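Local coordinates for pullulanase (Klebsiella oxytoca, PDB 2YOC), which hydrolyses the alpha-1,6-glucosidic linkages of pullulan and related branched alpha-glucans, and is a substrate of a type 2 secretion system, at residues B[389-403]-B[573-586]. Numbering follows the deposited sequence.
Sequences LKPDGWDNLTMPHAQ and RTMIQAIKQDLGMN. With SO4 (sulfate ion), chain T.
Arg573, on helix 567-582, passes across one face of the Trp394 indole at about a right angle. Its CG lies over the six-membered ring of Trp394, a CH-pi contact 3.8 Å from the centroid, while Ile576 CB meets the ring edge in the plane. An extended chain carries the guanidinium on to the carbonyl of Leu389, where NH1 donates an almost straight bond (169°) to Leu389 O, lying in the guanidinium plane but striking the carbonyl from above. NH2 has its partners in Leu384 O and Asp656 O, and Lys390 CG covers one guanidinium face.

One turn on, Gln577 lays its amide against Pro391 CB and CG, and Gln577 NE2 gives a bent bond of 3.0 Å to Asp392 O at the Pro391-Trp394 type II turn. Leu397 then sets CD2 against Lys580 CD, 3.8 Å away, and CD1 against Gln581. The Lys580 amine goes past it to Asp660 and Lys658 O.

At the far end, Asn586, which opens barrel strand 586-591, is gripped at both ends of its amide. With CG anti to the carbonyl carbon (chi1 -74°), the side chain reaches His401: Asn586 OD1 accepts from His401 N at 2.8 Å on an in-plane lone pair. Asn586 ND2 gives one hydrogen to His401 O at 3.0 Å and the other to Gln403 OE1 at 2.8 Å, both near the amide plane. Gln403 is itself held, NE2 by Asp688 O and Asp660 O, OE1 also by His461 NE2. The Pro400 ring packs against the Asn586 amide.

The loop leading to helix 406-410 thus lies along a helix and the following strand of the (beta/alpha)8 barrel characteristic of alpha-amylase relatives. Three bonds fix the rotation of the buried Asn586 amide, and Arg573 combines a CH-pi contact with a carbonyl hydrogen bond, tying loop to barrel without an ion pair between the two segments.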
ATOM      1  N   LEU B 389     -55.757 -19.035 -23.117  1.00 60.65           N
ATOM      2  CA  LEU B 389     -54.823 -18.799 -22.008  1.00 59.39           C
ATOM      3  C   LEU B 389     -54.261 -17.384 -22.003  1.00 63.75           C
ATOM      4  O   LEU B 389     -53.322 -17.082 -21.256  1.00 61.28           O
ATOM      5  CB  LEU B 389     -53.690 -19.826 -22.067  1.00 58.84           C
ATOM      6  CG  LEU B 389     -54.104 -21.274 -22.257  1.00 64.55           C
ATOM      7  CD1 LEU B 389     -52.892 -22.156 -22.298  1.00 65.28           C
ATOM      8  CD2 LEU B 389     -55.067 -21.743 -21.165  1.00 65.88           C
ATOM      9  N   LYS B 390     -54.836 -16.511 -22.833  1.00 62.97           N
ATOM     10  CA  LYS B 390     -54.318 -15.161 -22.971  1.00 62.32           C
ATOM     11  C   LYS B 390     -55.325 -14.121 -22.567  1.00 68.32           C
ATOM     12  O   LYS B 390     -56.477 -14.170 -23.034  1.00 69.27           O
ATOM     13  CB  LYS B 390     -53.856 -14.890 -24.427  1.00 62.80           C
ATOM     14  CG  LYS B 390     -52.509 -15.490 -24.780  1.00 67.68           C
ATOM     15  CD  LYS B 390     -52.248 -15.500 -26.299  1.00 76.41           C
ATOM     16  CE  LYS B 390     -51.125 -16.442 -26.717  1.00 76.05           C
ATOM     17  NZ  LYS B 390     -50.926 -16.473 -28.192  1.00 74.69           N
ATOM     18  N   PRO B 391     -54.884 -13.109 -21.783  1.00 63.76           N
ATOM     19  CA  PRO B 391     -55.768 -11.982 -21.510  1.00 63.99           C
ATOM     20  C   PRO B 391     -55.898 -11.193 -22.820  1.00 71.07           C
ATOM     21  O   PRO B 391     -55.073 -11.355 -23.720  1.00 69.50           O
ATOM     22  CB  PRO B 391     -55.033 -11.208 -20.420  1.00 65.16           C
ATOM     23  CG  PRO B 391     -53.614 -11.516 -20.618  1.00 69.06           C
ATOM     24  CD  PRO B 391     -53.546 -12.900 -21.197  1.00 64.94           C
ATOM     25  N   ASP B 392     -56.966 -10.403 -22.958  1.00 71.78           N
ATOM     26  CA  ASP B 392     -57.224  -9.658 -24.182  1.00 72.79           C
ATOM     27  C   ASP B 392     -56.099  -8.746 -24.588  1.00 74.59           C
ATOM     28  O   ASP B 392     -55.632  -7.924 -23.787  1.00 70.97           O
ATOM     29  CB  ASP B 392     -58.550  -8.897 -24.115  1.00 76.84           C
ATOM     30  CG  ASP B 392     -59.614  -9.510 -25.000  1.00105.44           C
ATOM     31  OD1 ASP B 392     -59.813 -10.760 -24.922  1.00110.66           O
ATOM     32  OD2 ASP B 392     -60.251  -8.753 -25.774  1.00115.40           O
ATOM     33  N   GLY B 393     -55.653  -8.948 -25.833  1.00 72.16           N
ATOM     34  CA  GLY B 393     -54.579  -8.175 -26.446  1.00 70.83           C
ATOM     35  C   GLY B 393     -53.217  -8.471 -25.861  1.00 72.59           C
ATOM     36  O   GLY B 393     -52.375  -7.568 -25.769  1.00 71.45           O
ATOM     37  N   TRP B 394     -52.995  -9.748 -25.460  1.00 67.62           N
ATOM     38  CA  TRP B 394     -51.722 -10.198 -24.906  1.00 66.07           C
ATOM     39  C   TRP B 394     -50.673 -10.150 -26.003  1.00 70.00           C
ATOM     40  O   TRP B 394     -49.563  -9.685 -25.775  1.00 67.12           O
ATOM     41  CB  TRP B 394     -51.836 -11.625 -24.379  1.00 65.18           C
ATOM     42  CG  TRP B 394     -50.518 -12.241 -24.024  1.00 66.17           C
ATOM     43  CD1 TRP B 394     -49.763 -13.078 -24.795  1.00 69.25           C
ATOM     44  CD2 TRP B 394     -49.778 -12.026 -22.818  1.00 65.71           C
ATOM     45  NE1 TRP B 394     -48.607 -13.411 -24.134  1.00 68.54           N
ATOM     46  CE2 TRP B 394     -48.593 -12.783 -22.915  1.00 69.46           C
ATOM     47  CE3 TRP B 394     -50.008 -11.269 -21.657  1.00 67.07           C
ATOM     48  CZ2 TRP B 394     -47.659 -12.830 -21.891  1.00 68.61           C
ATOM     49  CZ3 TRP B 394     -49.081 -11.319 -20.639  1.00 68.68           C
ATOM     50  CH2 TRP B 394     -47.918 -12.089 -20.762  1.00 69.19           C
ATOM     51  N   ASP B 395     -51.049 -10.626 -27.200  1.00 68.28           N
ATOM     52  CA  ASP B 395     -50.184 -10.693 -28.359  1.00 67.74           C
ATOM     53  C   ASP B 395     -49.560  -9.347 -28.737  1.00 68.77           C
ATOM     54  O   ASP B 395     -48.421  -9.317 -29.225  1.00 67.78           O
ATOM     55  CB  ASP B 395     -50.887 -11.389 -29.531  1.00 70.91           C
ATOM     56  CG  ASP B 395     -51.440 -12.754 -29.162  1.00 89.89           C
ATOM     57  OD1 ASP B 395     -50.684 -13.755 -29.270  1.00 90.50           O
ATOM     58  OD2 ASP B 395     -52.609 -12.814 -28.707  1.00102.88           O
ATOM     59  N   ASN B 396     -50.247  -8.232 -28.424  1.00 63.69           N
ATOM     60  CA  ASN B 396     -49.705  -6.902 -28.701  1.00 62.19           C
ATOM     61  C   ASN B 396     -49.311  -6.157 -27.409  1.00 64.90           C
ATOM     62  O   ASN B 396     -49.581  -4.977 -27.256  1.00 64.80           O
ATOM     63  CB  ASN B 396     -50.631  -6.097 -29.635  1.00 62.47           C
ATOM     64  CG  ASN B 396     -50.925  -6.779 -30.963  1.00106.70           C
ATOM     65  OD1 ASN B 396     -50.020  -7.159 -31.722  1.00102.56           O
ATOM     66  ND2 ASN B 396     -52.208  -6.955 -31.276  1.00105.63           N
ATOM     67  N   LEU B 397     -48.679  -6.867 -26.465  1.00 60.26           N
ATOM     68  CA  LEU B 397     -48.179  -6.272 -25.234  1.00 57.62           C
ATOM     69  C   LEU B 397     -46.691  -5.975 -25.408  1.00 61.28           C
ATOM     70  O   LEU B 397     -45.911  -6.862 -25.773  1.00 58.93           O
ATOM     71  CB  LEU B 397     -48.416  -7.168 -24.008  1.00 56.91           C
ATOM     72  CG  LEU B 397     -47.911  -6.593 -22.683  1.00 60.33           C
ATOM     73  CD1 LEU B 397     -48.734  -5.403 -22.241  1.00 60.44           C
ATOM     74  CD2 LEU B 397     -47.829  -7.648 -21.615  1.00 64.04           C
ATOM     75  N   THR B 398     -46.301  -4.725 -25.136  1.00 60.28           N
ATOM     76  CA  THR B 398     -44.904  -4.301 -25.250  1.00 60.59           C
ATOM     77  C   THR B 398     -44.351  -3.900 -23.887  1.00 64.85           C
ATOM     78  O   THR B 398     -45.106  -3.555 -22.981  1.00 62.82           O
ATOM     79  CB  THR B 398     -44.753  -3.140 -26.230  1.00 70.93           C
ATOM     80  OG1 THR B 398     -45.584  -2.046 -25.804  1.00 78.65           O
ATOM     81  CG2 THR B 398     -45.052  -3.531 -27.666  1.00 66.06           C
HETATM   82  N   MSE B 399     -43.011  -3.926 -23.777  1.00 62.82           N
HETATM   83  CA  MSE B 399     -42.198  -3.556 -22.620  1.00 61.30           C
HETATM   84  C   MSE B 399     -42.360  -2.034 -22.418  1.00 62.64           C
HETATM   85  O   MSE B 399     -41.981  -1.267 -23.317  1.00 61.61           O
HETATM   86  CB  MSE B 399     -40.752  -3.877 -23.000  1.00 63.11           C
HETATM   87  CG  MSE B 399     -39.814  -4.073 -21.859  1.00 69.42           C
HETATM   88 SE   MSE B 399     -38.035  -4.459 -22.566  1.00 77.29          SE
HETATM   89  CE  MSE B 399     -38.375  -6.121 -23.590  1.00 73.24           C
ATOM     90  N   PRO B 400     -42.951  -1.568 -21.295  1.00 58.69           N
ATOM     91  CA  PRO B 400     -43.134  -0.109 -21.109  1.00 58.51           C
ATOM     92  C   PRO B 400     -41.835   0.707 -21.038  1.00 61.37           C
ATOM     93  O   PRO B 400     -41.829   1.888 -21.411  1.00 59.95           O
ATOM     94  CB  PRO B 400     -43.939  -0.000 -19.807  1.00 61.12           C
ATOM     95  CG  PRO B 400     -43.725  -1.280 -19.106  1.00 66.45           C
ATOM     96  CD  PRO B 400     -43.484  -2.335 -20.155  1.00 61.79           C
ATOM     97  N   HIS B 401     -40.733   0.086 -20.557  1.00 56.49           N
ATOM     98  CA  HIS B 401     -39.447   0.760 -20.459  1.00 54.82           C
ATOM     99  C   HIS B 401     -38.427   0.099 -21.341  1.00 56.76           C
ATOM    100  O   HIS B 401     -38.310  -1.133 -21.330  1.00 57.64           O
ATOM    101  CB  HIS B 401     -38.960   0.742 -19.030  1.00 55.79           C
ATOM    102  CG  HIS B 401     -39.780   1.596 -18.140  1.00 60.33           C
ATOM    103  ND1 HIS B 401     -39.455   2.918 -17.916  1.00 62.49           N
ATOM    104  CD2 HIS B 401     -40.908   1.296 -17.450  1.00 63.10           C
ATOM    105  CE1 HIS B 401     -40.371   3.372 -17.070  1.00 62.30           C
ATOM    106  NE2 HIS B 401     -41.269   2.438 -16.767  1.00 62.95           N
ATOM    107  N   ALA B 402     -37.663   0.908 -22.090  1.00 49.21           N
ATOM    108  CA  ALA B 402     -36.621   0.392 -22.952  1.00 47.47           C
ATOM    109  C   ALA B 402     -35.513  -0.292 -22.156  1.00 53.03           C
ATOM    110  O   ALA B 402     -35.292   0.042 -20.974  1.00 53.13           O
ATOM    111  CB  ALA B 402     -36.035   1.506 -23.774  1.00 47.39           C
ATOM    112  N   GLN B 403     -34.811  -1.237 -22.829  1.00 47.82           N
ATOM    113  CA  GLN B 403     -33.697  -2.008 -22.298  1.00 46.16           C
ATOM    114  C   GLN B 403     -32.650  -2.254 -23.436  1.00 50.26           C
ATOM    115  O   GLN B 403     -31.786  -3.149 -23.333  1.00 49.05           O
ATOM    116  CB  GLN B 403     -34.238  -3.331 -21.749  1.00 47.02           C
ATOM    117  CG  GLN B 403     -34.878  -3.227 -20.364  1.00 59.72           C
ATOM    118  CD  GLN B 403     -35.345  -4.532 -19.740  1.00 56.61           C
ATOM    119  OE1 GLN B 403     -36.176  -4.532 -18.843  1.00 47.88           O
ATOM    120  NE2 GLN B 403     -34.831  -5.668 -20.177  1.00 42.34           N
ATOM    121  N   ARG B 573     -50.412 -14.366 -16.682  1.00 58.03           N
ATOM    122  CA  ARG B 573     -50.381 -13.485 -17.846  1.00 56.58           C
ATOM    123  C   ARG B 573     -51.202 -12.225 -17.574  1.00 60.08           C
ATOM    124  O   ARG B 573     -50.698 -11.120 -17.769  1.00 59.80           O
ATOM    125  CB  ARG B 573     -50.867 -14.222 -19.090  1.00 55.23           C
ATOM    126  CG  ARG B 573     -49.784 -15.083 -19.711  1.00 60.40           C
ATOM    127  CD  ARG B 573     -50.339 -15.946 -20.822  1.00 57.90           C
ATOM    128  NE  ARG B 573     -49.299 -16.461 -21.714  1.00 43.37           N
ATOM    129  CZ  ARG B 573     -49.507 -17.401 -22.622  1.00 57.75           C
ATOM    130  NH1 ARG B 573     -50.711 -17.939 -22.763  1.00 55.26           N
ATOM    131  NH2 ARG B 573     -48.513 -17.823 -23.391  1.00 45.79           N
ATOM    132  N   THR B 574     -52.409 -12.392 -17.000  1.00 56.26           N
ATOM    133  CA  THR B 574     -53.259 -11.280 -16.606  1.00 55.13           C
ATOM    134  C   THR B 574     -52.508 -10.335 -15.681  1.00 58.83           C
ATOM    135  O   THR B 574     -52.590  -9.124 -15.883  1.00 58.27           O
ATOM    136  CB  THR B 574     -54.569 -11.748 -16.007  1.00 52.08           C
ATOM    137  OG1 THR B 574     -55.199 -12.685 -16.904  1.00 45.54           O
ATOM    138  CG2 THR B 574     -55.500 -10.566 -15.702  1.00 50.49           C
HETATM  139  N   MSE B 575     -51.744 -10.879 -14.700  1.00 55.95           N
HETATM  140  CA  MSE B 575     -50.934 -10.046 -13.805  1.00 55.68           C
HETATM  141  C   MSE B 575     -49.846  -9.310 -14.605  1.00 60.64           C
HETATM  142  O   MSE B 575     -49.663  -8.110 -14.378  1.00 63.12           O
HETATM  143  CB  MSE B 575     -50.311 -10.863 -12.692  1.00 57.79           C
HETATM  144  CG  MSE B 575     -49.468 -10.037 -11.760  1.00 65.24           C
HETATM  145 SE   MSE B 575     -48.329 -11.147 -10.669  1.00 75.21          SE
HETATM  146  CE  MSE B 575     -47.485 -12.247 -12.171  1.00 70.18           C
ATOM    147  N   ILE B 576     -49.172 -10.000 -15.566  1.00 52.27           N
ATOM    148  CA  ILE B 576     -48.153  -9.361 -16.381  1.00 49.62           C
ATOM    149  C   ILE B 576     -48.765  -8.190 -17.148  1.00 55.48           C
ATOM    150  O   ILE B 576     -48.252  -7.068 -17.050  1.00 56.42           O
ATOM    151  CB  ILE B 576     -47.346 -10.346 -17.289  1.00 50.94           C
ATOM    152  CG1 ILE B 576     -46.649 -11.487 -16.473  1.00 50.32           C
ATOM    153  CG2 ILE B 576     -46.358  -9.599 -18.194  1.00 47.59           C
ATOM    154  CD1 ILE B 576     -45.525 -11.042 -15.449  1.00 45.96           C
ATOM    155  N   GLN B 577     -49.893  -8.413 -17.827  1.00 52.32           N
ATOM    156  CA  GLN B 577     -50.538  -7.327 -18.571  1.00 52.73           C
ATOM    157  C   GLN B 577     -50.856  -6.106 -17.686  1.00 60.20           C
ATOM    158  O   GLN B 577     -50.560  -4.985 -18.082  1.00 62.23           O
ATOM    159  CB  GLN B 577     -51.770  -7.815 -19.318  1.00 54.32           C
ATOM    160  CG  GLN B 577     -52.189  -6.861 -20.403  1.00 60.61           C
ATOM    161  CD  GLN B 577     -53.223  -7.486 -21.277  1.00 84.50           C
ATOM    162  OE1 GLN B 577     -54.350  -7.775 -20.853  1.00 84.33           O
ATOM    163  NE2 GLN B 577     -52.877  -7.676 -22.525  1.00 73.59           N
ATOM    164  N   ALA B 578     -51.391  -6.338 -16.474  1.00 56.55           N
ATOM    165  CA  ALA B 578     -51.710  -5.316 -15.489  1.00 55.74           C
ATOM    166  C   ALA B 578     -50.447  -4.543 -15.113  1.00 60.47           C
ATOM    167  O   ALA B 578     -50.448  -3.314 -15.199  1.00 61.17           O
ATOM    168  CB  ALA B 578     -52.327  -5.959 -14.250  1.00 56.74           C
ATOM    169  N   ILE B 579     -49.356  -5.253 -14.747  1.00 56.11           N
ATOM    170  CA  ILE B 579     -48.091  -4.604 -14.374  1.00 55.41           C
ATOM    171  C   ILE B 579     -47.573  -3.706 -15.530  1.00 61.39           C
ATOM    172  O   ILE B 579     -47.300  -2.527 -15.310  1.00 61.32           O
ATOM    173  CB  ILE B 579     -47.024  -5.610 -13.845  1.00 57.68           C
ATOM    174  CG1 ILE B 579     -47.556  -6.405 -12.623  1.00 59.61           C
ATOM    175  CG2 ILE B 579     -45.693  -4.906 -13.520  1.00 55.78           C
ATOM    176  CD1 ILE B 579     -46.741  -7.625 -12.226  1.00 71.40           C
ATOM    177  N   LYS B 580     -47.492  -4.248 -16.743  1.00 58.69           N
ATOM    178  CA  LYS B 580     -46.966  -3.489 -17.873  1.00 59.40           C
ATOM    179  C   LYS B 580     -47.880  -2.389 -18.455  1.00 66.95           C
ATOM    180  O   LYS B 580     -47.381  -1.335 -18.863  1.00 66.76           O
ATOM    181  CB  LYS B 580     -46.473  -4.423 -18.992  1.00 59.44           C
ATOM    182  CG  LYS B 580     -45.331  -5.286 -18.575  1.00 51.33           C
ATOM    183  CD  LYS B 580     -44.937  -6.128 -19.737  1.00 60.01           C
ATOM    184  CE  LYS B 580     -43.718  -6.963 -19.470  1.00 46.90           C
ATOM    185  NZ  LYS B 580     -43.138  -7.471 -20.734  1.00 60.91           N
ATOM    186  N   GLN B 581     -49.182  -2.655 -18.557  1.00 64.63           N
ATOM    187  CA  GLN B 581     -50.128  -1.744 -19.187  1.00 65.40           C
ATOM    188  C   GLN B 581     -50.791  -0.783 -18.200  1.00 71.30           C
ATOM    189  O   GLN B 581     -50.809   0.422 -18.427  1.00 71.34           O
ATOM    190  CB  GLN B 581     -51.200  -2.571 -19.881  1.00 67.55           C
ATOM    191  CG  GLN B 581     -51.505  -2.187 -21.304  1.00 88.88           C
ATOM    192  CD  GLN B 581     -52.330  -3.286 -21.925  1.00107.89           C
ATOM    193  OE1 GLN B 581     -53.424  -3.632 -21.440  1.00101.25           O
ATOM    194  NE2 GLN B 581     -51.795  -3.887 -22.990  1.00 97.60           N
ATOM    195  N   ASP B 582     -51.356  -1.321 -17.126  1.00 69.13           N
ATOM    196  CA  ASP B 582     -52.085  -0.566 -16.116  1.00 69.81           C
ATOM    197  C   ASP B 582     -51.166   0.098 -15.077  1.00 72.64           C
ATOM    198  O   ASP B 582     -51.513   1.163 -14.558  1.00 73.07           O
ATOM    199  CB  ASP B 582     -53.177  -1.455 -15.468  1.00 72.31           C
ATOM    200  CG  ASP B 582     -53.985  -2.342 -16.444  1.00 81.68           C
ATOM    201  OD1 ASP B 582     -53.932  -2.092 -17.686  1.00 78.55           O
ATOM    202  OD2 ASP B 582     -54.658  -3.289 -15.970  1.00 92.24           O
ATOM    203  N   LEU B 583     -50.001  -0.513 -14.776  1.00 66.38           N
ATOM    204  CA  LEU B 583     -49.035   0.072 -13.837  1.00 64.39           C
ATOM    205  C   LEU B 583     -47.814   0.636 -14.566  1.00 69.35           C
ATOM    206  O   LEU B 583     -47.025   1.343 -13.940  1.00 70.22           O
ATOM    207  CB  LEU B 583     -48.565  -0.899 -12.737  1.00 63.35           C
ATOM    208  CG  LEU B 583     -49.552  -1.713 -11.930  1.00 66.97           C
ATOM    209  CD1 LEU B 583     -48.858  -2.278 -10.710  1.00 66.95           C
ATOM    210  CD2 LEU B 583     -50.697  -0.884 -11.450  1.00 70.68           C
ATOM    211  N   GLY B 584     -47.646   0.293 -15.846  1.00 64.67           N
ATOM    212  CA  GLY B 584     -46.556   0.778 -16.699  1.00 63.64           C
ATOM    213  C   GLY B 584     -45.127   0.562 -16.223  1.00 65.35           C
ATOM    214  O   GLY B 584     -44.295   1.480 -16.270  1.00 62.72           O
HETATM  215  N   MSE B 585     -44.843  -0.671 -15.776  1.00 61.68           N
HETATM  216  CA  MSE B 585     -43.542  -1.116 -15.296  1.00 59.46           C
HETATM  217  C   MSE B 585     -43.155  -2.437 -15.951  1.00 63.47           C
HETATM  218  O   MSE B 585     -44.027  -3.270 -16.238  1.00 64.77           O
HETATM  219  CB  MSE B 585     -43.591  -1.300 -13.777  1.00 61.11           C
HETATM  220  CG  MSE B 585     -43.439   0.003 -13.006  1.00 66.54           C
HETATM  221 SE   MSE B 585     -43.400  -0.235 -11.061  1.00 72.28          SE
HETATM  222  CE  MSE B 585     -45.270  -0.715 -10.742  1.00 69.34           C
ATOM    223  N   ASN B 586     -41.850  -2.639 -16.177  1.00 57.35           N
ATOM    224  CA  ASN B 586     -41.333  -3.896 -16.728  1.00 55.48           C
ATOM    225  C   ASN B 586     -41.388  -4.994 -15.634  1.00 58.77           C
ATOM    226  O   ASN B 586     -41.644  -4.678 -14.471  1.00 56.17           O
ATOM    227  CB  ASN B 586     -39.893  -3.711 -17.163  1.00 48.79           C
ATOM    228  CG  ASN B 586     -39.691  -2.924 -18.408  1.00 57.67           C
ATOM    229  OD1 ASN B 586     -40.562  -2.170 -18.858  1.00 53.28           O
ATOM    230  ND2 ASN B 586     -38.498  -3.062 -18.975  1.00 43.00           N
TER
HETATM  231  S   SO4 T2084     -60.118 -11.755 -20.885  1.00147.94           S
HETATM  232  O1  SO4 T2084     -61.453 -12.011 -20.292  1.00154.44           O
HETATM  233  O2  SO4 T2084     -59.977 -12.576 -22.111  1.00152.49           O
HETATM  234  O3  SO4 T2084     -59.079 -12.099 -19.922  1.00152.42           O
HETATM  235  O4  SO4 T2084     -59.959 -10.330 -21.203  1.00152.21           O